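Local coordinates for diaminopimelate decarboxylase (Phaeodactylum tricornutum, PDB 7JPJ), which probably catalyses the pyridoxal-phosphate-dependent decarboxylation of diaminopimelate to lysine, working as a dimer in lysine biosynthesis, at residues E39-C44 / K69-K74; V55-K60 / A65-Y70; R88-G93 / E97-S102. All coordinates share one frame; numbering follows the deposited sequence.

Interaction 1 of 3, residues E39-C44 / K69-K74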
loop_
_atom_site.group_PDB
_atom_site.type_symbol
_atom_site.label_atom_id
_atom_site.label_comp_id
_atom_site.label_asym_id
_atom_site.label_seq_id
_atom_site.Cartn_x
_atom_site.Cartn_y
_atom_site.Cartn_z
ATOM N N GLU A 39 17.478 19.995 11.462
ATOM C CA GLU A 39 16.634 21.177 11.315
ATOM C C GLU A 39 15.237 20.935 11.868
ATOM O O GLU A 39 14.680 21.793 12.561
ATOM C CB GLU A 39 16.558 21.587 9.844
ATOM C CG GLU A 39 17.907 21.727 9.160
ATOM C CD GLU A 39 17.778 22.094 7.690
ATOM O OE1 GLU A 39 16.633 22.113 7.180
ATOM O OE2 GLU A 39 18.817 22.375 7.051
ATOM N N ALA A 40 14.652 19.774 11.569
ATOM C CA ALA A 40 13.303 19.485 12.044
ATOM C C ALA A 40 13.289 19.253 13.549
ATOM O O ALA A 40 12.380 19.723 14.246
ATOM C CB ALA A 40 12.732 18.277 11.308
ATOM N N ALA A 41 14.288 18.536 14.066
ATOM C CA ALA A 41 14.360 18.285 15.502
ATOM C C ALA A 41 14.473 19.590 16.279
ATOM O O ALA A 41 13.757 19.805 17.264
ATOM C CB ALA A 41 15.540 17.366 15.815
ATOM N N ASP A 42 15.368 20.479 15.841
ATOM C CA ASP A 42 15.533 21.763 16.516
ATOM C C ASP A 42 14.280 22.622 16.389
ATOM O O ASP A 42 13.882 23.293 17.347
ATOM C CB ASP A 42 16.750 22.494 15.950
ATOM C CG ASP A 42 18.040 22.116 16.657
ATOM O OD1 ASP A 42 17.973 21.430 17.702
ATOM O OD2 ASP A 42 19.123 22.499 16.162
ATOM N N ALA A 43 13.644 22.613 15.214
ATOM C CA ALA A 43 12.435 23.405 15.026
ATOM C C ALA A 43 11.308 22.936 15.935
ATOM O O ALA A 43 10.490 23.750 16.377
ATOM C CB ALA A 43 11.994 23.354 13.564
ATOM N N CYS A 44 11.242 21.635 16.227
ATOM C CA CYS A 44 10.190 21.131 17.102
ATOM C C CYS A 44 10.525 21.359 18.570
ATOM O O CYS A 44 9.644 21.712 19.361
ATOM C CB CYS A 44 9.945 19.647 16.834
ATOM S SG CYS A 44 9.270 19.296 15.196
ATOM N N LYS A 69 17.331 6.160 17.112
ATOM C CA LYS A 69 18.512 6.459 17.915
ATOM C C LYS A 69 18.891 7.932 17.816
ATOM O O LYS A 69 19.332 8.534 18.803
ATOM C CB LYS A 69 19.680 5.571 17.483
ATOM C CG LYS A 69 19.497 4.095 17.800
ATOM C CD LYS A 69 20.617 3.262 17.194
ATOM C CE LYS A 69 20.347 1.766 17.326
ATOM N NZ LYS A 69 20.288 1.319 18.748
ATOM N N TYR A 70 18.720 8.532 16.635
ATOM C CA TYR A 70 19.090 9.934 16.468
ATOM C C TYR A 70 18.152 10.849 17.245
ATOM O O TYR A 70 18.603 11.756 17.955
ATOM C CB TYR A 70 19.100 10.321 14.991
ATOM C CG TYR A 70 19.321 11.800 14.816
ATOM C CD1 TYR A 70 20.593 12.343 14.927
ATOM C CD2 TYR A 70 18.256 12.666 14.587
ATOM C CE1 TYR A 70 20.805 13.698 14.793
ATOM C CE2 TYR A 70 18.459 14.026 14.454
ATOM C CZ TYR A 70 19.735 14.535 14.556
ATOM O OH TYR A 70 19.951 15.885 14.424
ATOM N N PHE A 71 16.840 10.643 17.106
ATOM C CA PHE A 71 15.885 11.472 17.833
ATOM C C PHE A 71 15.976 11.245 19.336
ATOM O O PHE A 71 15.643 12.143 20.117
ATOM C CB PHE A 71 14.464 11.199 17.348
ATOM C CG PHE A 71 14.154 11.791 16.000
ATOM C CD1 PHE A 71 14.777 12.952 15.575
ATOM C CD2 PHE A 71 13.230 11.186 15.162
ATOM C CE1 PHE A 71 14.487 13.497 14.335
ATOM C CE2 PHE A 71 12.937 11.725 13.924
ATOM C CZ PHE A 71 13.567 12.881 13.508
ATOM N N HIS A 72 16.424 10.064 19.763
ATOM C CA HIS A 72 16.627 9.843 21.191
ATOM C C HIS A 72 17.793 10.675 21.711
ATOM O O HIS A 72 17.716 11.245 22.807
ATOM C CB HIS A 72 16.852 8.356 21.473
ATOM C CG HIS A 72 17.002 8.037 22.927
ATOM N ND1 HIS A 72 18.051 7.293 23.425
ATOM C CD2 HIS A 72 16.241 8.376 23.996
ATOM C CE1 HIS A 72 17.928 7.184 24.736
ATOM N NE2 HIS A 72 16.839 7.833 25.107
ATOM N N SER A 73 18.878 10.764 20.938
ATOM C CA SER A 73 20.016 11.586 21.334
ATOM C C SER A 73 19.662 13.065 21.407
ATOM O O SER A 73 20.371 13.829 22.073
ATOM C CB SER A 73 21.174 11.376 20.358
ATOM O OG SER A 73 20.817 11.798 19.054
ATOM N N LYS A 74 18.591 13.487 20.736
ATOM C CA LYS A 74 18.122 14.864 20.790
ATOM C C LYS A 74 17.050 15.079 21.853
ATOM O O LYS A 74 16.410 16.134 21.859
ATOM C CB LYS A 74 17.586 15.292 19.422
ATOM C CG LYS A 74 18.655 15.397 18.351
ATOM C CD LYS A 74 19.576 16.572 18.613
ATOM C CE LYS A 74 19.284 17.721 17.665
ATOM N NZ LYS A 74 20.276 18.829 17.816
#

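Interaction 2 of 3, residues V55-K60 / A65-Y70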
loop_
_atom_site.group_PDB
_atom_site.type_symbol
_atom_site.label_atom_id
_atom_site.label_comp_id
_atom_site.label_asym_id
_atom_site.label_seq_id
_atom_site.Cartn_x
_atom_site.Cartn_y
_atom_site.Cartn_z
ATOM N N VAL A 55 8.462 16.628 22.995
ATOM C CA VAL A 55 8.277 16.284 21.590
ATOM C C VAL A 55 8.339 14.770 21.456
ATOM O O VAL A 55 9.330 14.143 21.851
ATOM C CB VAL A 55 9.332 16.959 20.702
ATOM C CG1 VAL A 55 9.173 16.508 19.257
ATOM C CG2 VAL A 55 9.228 18.468 20.815
ATOM N N ARG A 56 7.285 14.179 20.900
ATOM C CA ARG A 56 7.224 12.749 20.635
ATOM C C ARG A 56 7.279 12.511 19.132
ATOM O O ARG A 56 6.528 13.134 18.375
ATOM C CB ARG A 56 5.948 12.133 21.213
ATOM C CG ARG A 56 5.667 12.504 22.655
ATOM C CD ARG A 56 4.771 11.474 23.323
ATOM N NE ARG A 56 5.511 10.670 24.287
ATOM C CZ ARG A 56 5.377 10.772 25.605
ATOM N NH1 ARG A 56 4.524 11.641 26.117
ATOM N NH2 ARG A 56 6.093 10.003 26.412
ATOM N N TYR A 57 8.162 11.615 18.706
ATOM C CA TYR A 57 8.232 11.235 17.301
ATOM C C TYR A 57 7.206 10.144 17.021
ATOM O O TYR A 57 7.217 9.094 17.671
ATOM C CB TYR A 57 9.637 10.757 16.939
ATOM C CG TYR A 57 9.746 10.149 15.554
ATOM C CD1 TYR A 57 9.138 10.749 14.456
ATOM C CD2 TYR A 57 10.466 8.982 15.343
ATOM C CE1 TYR A 57 9.237 10.197 13.192
ATOM C CE2 TYR A 57 10.574 8.427 14.082
ATOM C CZ TYR A 57 9.957 9.037 13.011
ATOM O OH TYR A 57 10.061 8.483 11.755
ATOM N N ALA A 58 6.320 10.396 16.062
ATOM C CA ALA A 58 5.348 9.403 15.609
ATOM C C ALA A 58 6.070 8.434 14.681
ATOM O O ALA A 58 6.089 8.605 13.461
ATOM C CB ALA A 58 4.172 10.078 14.912
ATOM N N MET A 59 6.664 7.390 15.267
ATOM C CA MET A 59 7.570 6.521 14.521
ATOM C C MET A 59 6.889 5.787 13.375
ATOM O O MET A 59 7.590 5.221 12.528
ATOM C CB MET A 59 8.216 5.492 15.449
ATOM C CG MET A 59 7.222 4.617 16.192
ATOM S SD MET A 59 8.029 3.458 17.310
ATOM C CE MET A 59 8.947 2.456 16.145
ATOM N N LYS A 60 5.553 5.773 13.331
ATOM C CA LYS A 60 4.846 5.141 12.221
ATOM C C LYS A 60 5.204 5.766 10.879
ATOM O O LYS A 60 4.975 5.144 9.837
ATOM C CB LYS A 60 3.335 5.222 12.443
ATOM C CG LYS A 60 2.746 6.604 12.200
ATOM C CD LYS A 60 1.373 6.746 12.836
ATOM C CE LYS A 60 0.811 8.143 12.634
ATOM N NZ LYS A 60 -0.398 8.382 13.466
ATOM N N ALA A 65 15.767 2.147 12.948
ATOM C CA ALA A 65 16.347 2.271 14.281
ATOM C C ALA A 65 17.305 3.451 14.372
ATOM O O ALA A 65 17.379 4.122 15.409
ATOM C CB ALA A 65 17.056 0.975 14.665
ATOM N N SER A 66 18.049 3.723 13.296
ATOM C CA SER A 66 18.951 4.869 13.299
ATOM C C SER A 66 18.187 6.172 13.502
ATOM O O SER A 66 18.644 7.061 14.229
ATOM C CB SER A 66 19.752 4.911 11.997
ATOM O OG SER A 66 20.561 3.756 11.865
ATOM N N ILE A 67 17.020 6.305 12.869
ATOM C CA ILE A 67 16.192 7.486 13.098
ATOM C C ILE A 67 15.745 7.543 14.554
ATOM O O ILE A 67 15.764 8.606 15.187
ATOM C CB ILE A 67 14.993 7.497 12.132
ATOM C CG1 ILE A 67 15.468 7.309 10.689
ATOM C CG2 ILE A 67 14.202 8.789 12.272
ATOM C CD1 ILE A 67 16.332 8.442 10.174
ATOM N N LEU A 68 15.342 6.397 15.111
ATOM C CA LEU A 68 14.974 6.350 16.522
ATOM C C LEU A 68 16.156 6.719 17.407
ATOM O O LEU A 68 16.017 7.500 18.354
ATOM C CB LEU A 68 14.452 4.961 16.885
ATOM C CG LEU A 68 13.130 4.526 16.259
ATOM C CD1 LEU A 68 12.713 3.181 16.829
ATOM C CD2 LEU A 68 12.056 5.572 16.491
ATOM N N LYS A 69 17.331 6.160 17.112
ATOM C CA LYS A 69 18.512 6.459 17.915
ATOM C C LYS A 69 18.891 7.932 17.816
ATOM O O LYS A 69 19.332 8.534 18.803
ATOM C CB LYS A 69 19.680 5.571 17.483
ATOM C CG LYS A 69 19.497 4.095 17.800
ATOM C CD LYS A 69 20.617 3.262 17.194
ATOM C CE LYS A 69 20.347 1.766 17.326
ATOM N NZ LYS A 69 20.288 1.319 18.748
ATOM N N TYR A 70 18.720 8.532 16.635
ATOM C CA TYR A 70 19.090 9.934 16.468
ATOM C C TYR A 70 18.152 10.849 17.245
ATOM O O TYR A 70 18.603 11.756 17.955
ATOM C CB TYR A 70 19.100 10.321 14.991
ATOM C CG TYR A 70 19.321 11.800 14.816
ATOM C CD1 TYR A 70 20.593 12.343 14.927
ATOM C CD2 TYR A 70 18.256 12.666 14.587
ATOM C CE1 TYR A 70 20.805 13.698 14.793
ATOM C CE2 TYR A 70 18.459 14.026 14.454
ATOM C CZ TYR A 70 19.735 14.535 14.556
ATOM O OH TYR A 70 19.951 15.885 14.424
#

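Interaction 3 of 3, residues R88-G93 / E97-S102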
loop_
_atom_site.group_PDB
_atom_site.type_symbol
_atom_site.label_atom_id
_atom_site.label_comp_id
_atom_site.label_asym_id
_atom_site.label_seq_id
_atom_site.Cartn_x
_atom_site.Cartn_y
_atom_site.Cartn_z
ATOM N N ARG A 88 9.493 -2.456 19.239
ATOM C CA ARG A 88 10.505 -2.095 18.251
ATOM C C ARG A 88 11.377 -0.948 18.751
ATOM O O ARG A 88 12.608 -0.994 18.635
ATOM C CB ARG A 88 9.827 -1.730 16.929
ATOM C CG ARG A 88 10.770 -1.573 15.748
ATOM C CD ARG A 88 9.989 -1.376 14.455
ATOM N NE ARG A 88 10.860 -1.350 13.282
ATOM C CZ ARG A 88 10.423 -1.320 12.026
ATOM N NH1 ARG A 88 9.122 -1.315 11.773
ATOM N NH2 ARG A 88 11.286 -1.295 11.023
ATOM N N ALA A 89 10.754 0.091 19.317
ATOM C CA ALA A 89 11.515 1.237 19.807
ATOM C C ALA A 89 12.448 0.844 20.939
ATOM O O ALA A 89 13.546 1.398 21.060
ATOM C CB ALA A 89 10.570 2.347 20.267
ATOM N N MET A 90 12.033 -0.106 21.776
ATOM C CA MET A 90 12.896 -0.539 22.866
ATOM C C MET A 90 14.094 -1.320 22.347
ATOM O O MET A 90 15.139 -1.357 23.005
ATOM C CB MET A 90 12.095 -1.367 23.868
ATOM C CG MET A 90 11.179 -0.524 24.736
ATOM S SD MET A 90 10.389 -1.456 26.056
ATOM C CE MET A 90 9.570 -2.738 25.108
ATOM N N ASP A 91 13.970 -1.936 21.167
ATOM C CA ASP A 91 15.115 -2.606 20.562
ATOM C C ASP A 91 16.165 -1.607 20.094
ATOM O O ASP A 91 17.360 -1.923 20.092
ATOM C CB ASP A 91 14.657 -3.482 19.397
ATOM C CG ASP A 91 14.223 -4.864 19.846
ATOM O OD1 ASP A 91 14.617 -5.273 20.960
ATOM O OD2 ASP A 91 13.489 -5.541 19.090
ATOM N N ALA A 92 15.744 -0.403 19.701
ATOM C CA ALA A 92 16.659 0.640 19.251
ATOM C C ALA A 92 17.298 1.412 20.399
ATOM O O ALA A 92 18.051 2.359 20.144
ATOM C CB ALA A 92 15.928 1.613 18.324
ATOM N N GLY A 93 17.018 1.037 21.646
ATOM C CA GLY A 93 17.595 1.692 22.798
ATOM C C GLY A 93 16.719 2.729 23.462
ATOM O O GLY A 93 17.157 3.349 24.437
ATOM N N GLU A 97 10.002 4.551 29.444
ATOM C CA GLU A 97 9.326 5.755 29.917
ATOM C C GLU A 97 9.213 6.828 28.840
ATOM O O GLU A 97 8.363 7.718 28.955
ATOM C CB GLU A 97 10.049 6.336 31.137
ATOM C CG GLU A 97 10.663 5.308 32.077
ATOM C CD GLU A 97 11.978 4.745 31.560
ATOM O OE1 GLU A 97 12.083 3.503 31.431
ATOM O OE2 GLU A 97 12.898 5.547 31.272
ATOM N N ASN A 98 10.050 6.773 27.807
ATOM C CA ASN A 98 9.993 7.738 26.718
ATOM C C ASN A 98 8.984 7.354 25.645
ATOM O O ASN A 98 8.852 8.080 24.653
ATOM C CB ASN A 98 11.375 7.909 26.080
ATOM C CG ASN A 98 12.376 8.560 27.014
ATOM O OD1 ASN A 98 12.212 8.544 28.236
ATOM N ND2 ASN A 98 13.422 9.144 26.440
ATOM N N ILE A 99 8.271 6.245 25.815
ATOM C CA ILE A 99 7.300 5.767 24.840
ATOM C C ILE A 99 5.904 5.952 25.413
ATOM O O ILE A 99 5.659 5.632 26.582
ATOM C CB ILE A 99 7.549 4.293 24.473
ATOM C CG1 ILE A 99 9.015 4.073 24.096
ATOM C CG2 ILE A 99 6.630 3.865 23.338
ATOM C CD1 ILE A 99 9.366 2.626 23.818
ATOM N N SER A 100 4.996 6.477 24.595
ATOM C CA SER A 100 3.574 6.504 24.901
ATOM C C SER A 100 2.831 5.723 23.826
ATOM O O SER A 100 3.183 5.791 22.644
ATOM C CB SER A 100 3.041 7.940 24.991
ATOM O OG SER A 100 2.947 8.536 23.711
ATOM N N LEU A 101 1.809 4.974 24.235
ATOM C CA LEU A 101 1.091 4.063 23.346
ATOM C C LEU A 101 -0.322 4.583 23.104
ATOM O O LEU A 101 -1.140 4.638 24.029
ATOM C CB LEU A 101 1.058 2.652 23.931
ATOM C CG LEU A 101 0.149 1.634 23.241
ATOM C CD1 LEU A 101 0.556 1.430 21.788
ATOM C CD2 LEU A 101 0.160 0.314 23.995
ATOM N N SER A 102 -0.602 4.961 21.858
ATOM C CA SER A 102 -1.940 5.330 21.407
ATOM C C SER A 102 -2.258 4.462 20.196
ATOM O O SER A 102 -1.711 4.684 19.111
ATOM C CB SER A 102 -2.027 6.815 21.057
ATOM O OG SER A 102 -1.211 7.595 21.915
#

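Interaction 1 of 3, residues E39-C44 / K69-K74
K74 NZ donates a weak hydrogen bond to D42 OD1, 3.5 Å away, and this is also the salt bridge between helix 34-45 and the residue that follows helix 65-73. One carboxylate oxygen carries most of the approach: D42 OD2 stands 4.2 Å from K74 NZ, so the ammonium group does not sit evenly between the two. The side chains of D42 and K74 cross at about a right angle. The lysine reaches its mate by a detour. Its CG lies beside the backbone N, and the chain then folds at chi2 (-70°) and again at chi3 (-105°), which brings K74 CE to within 4.2 Å of A41 CB on the neighbouring helix, so the same side chain that supplies the charge also packs its aliphatic part against a buried alanine. The CB of A41 points toward the partner segment and meets a second group, F71 CE1, at 4.3 Å, approaching the ring obliquely. F71 CE1 itself lies at the edge of the Y70 ring and in its plane. With an alanine in place of K74, D42 would probably lose its counter-charge and A41 CB the methylene that now lies against it. Beyond the two segments, L284 and V285 of helix 282-285 pack on F71, and Y70 touches I34, L37 and E38 of helix 34-45. The contact is therefore graded, with a weak ion pair on the more solvent-accessible side and the A41 methyl and F71 ring packed beside it. A41 and K74 carry the closest backbone approach, CA to CA 7.3 Å. Such packing of neighbouring helices on the outside of a parallel sheet is characteristic of the TIM-barrel-like domain that binds pyridoxal phosphate in this decarboxylase family.

Interaction 2 of 3, residues V55-K60 / A65-Y70
Y57 of strand 53-58 turns its side chain toward helix 65-73, where I67 and L68 receive it. From CB the chain sets out with CG anti to the backbone N (chi1 171°), which directs the ring at the helix. On one side of the ring, Y57 CD2 meets L68 CD2 at 3.9 Å; this methyl comes in at the ring edge, near its plane, and the two side chains cross at about a right angle. The next atom, Y57 CE2, keeps contact with L68 CD2 and adds I67 CG2 at 4.1 Å, the isoleucine branch arriving obliquely. At the tip, Y57 OH still lies near I67 CG2, yet its hydrogen bond is made with C62 O, in the segment between strand and helix. Over one face of the Y57 ring lies M59 CA, in the 3-10 segment that follows the strand, 3.6 Å above the plane and offset toward the rim. The F71 ring adds an edge-to-face contact with Y57.

L68 works as a fork. While CD2 touches Y57 and also M59 CB at 4.0 Å, CD1 meets M59 CE at 3.9 Å. The methionine chain is extended at chi2 and bends at chi3 (-64°), bringing its terminal methyl to the leucine. A89 of helix 83-91 touches both M59 and L68 and extends this buried cluster. Immediately after M59 comes K60, the predicted attachment point of the cofactor, which carries none here and packs on C357 of the second subunit.

No hydrogen bond crosses between 55-60 and 65-70: methyl groups, a methylene and an aromatic edge hold strand and helix together by dispersion and exclusion of water, and the one polar atom of the tyrosine side chain is satisfied by the C62 carbonyl instead of the helix.

Interaction 3 of 3, residues R88-G93 / E97-S102
I99 and A89 meet inside the beta-alpha-beta unit formed by strand 77-80, helix 83-91 and strand 99-101, where the helix lies against the sheet. The contact across the segments is wholly apolar and rests on one methyl. I99 CD1 packs on A89 CB at 3.8 Å and on M90 CG at 3.7 Å. Its chain is extended at chi2 (176°), which carries CD1 out from the strand to the helix. The side chains of M90 and I99 cross at about a right angle, and the isoleucine tip meets CG, partway along the methionine. V78 and A80 of the adjacent strand also touch I99.

Polar contacts reach the second subunit: R88 NH2 forms a salt bridge with E437 OE2 and R88 NH1 a hydrogen bond with S406 OG, both of that chain.

Backbone bonds close the helix in a Schellman motif at G93, whose N makes a weak bond to M90 O. The glycine has a positive phi (98°), and a side-chain carbon at this position would collide with A92 O, which accounts for the glycine.

The three contacts lie side by side in the barrel domain; interactions 1 and 2 end on the same stretch of chain, and interaction 3 comes after both. Helix 65-73 serves both interaction 1, where it meets the preceding helix 34-45, and interaction 2, where it meets its own strand 53-58; their centres are 8 Å apart. Interaction 3 belongs to the next beta-alpha-beta unit, its centre 9 Å from that of interaction 2 and 16 Å from that of interaction 1. A probable hydrogen bond, K69 NZ to A92 O at 2.8 Å, ties helix 65-73 to the residue after helix 83-91. Through A65, S66 and R88 these two helices reach the second subunit, which interaction 1 does not touch.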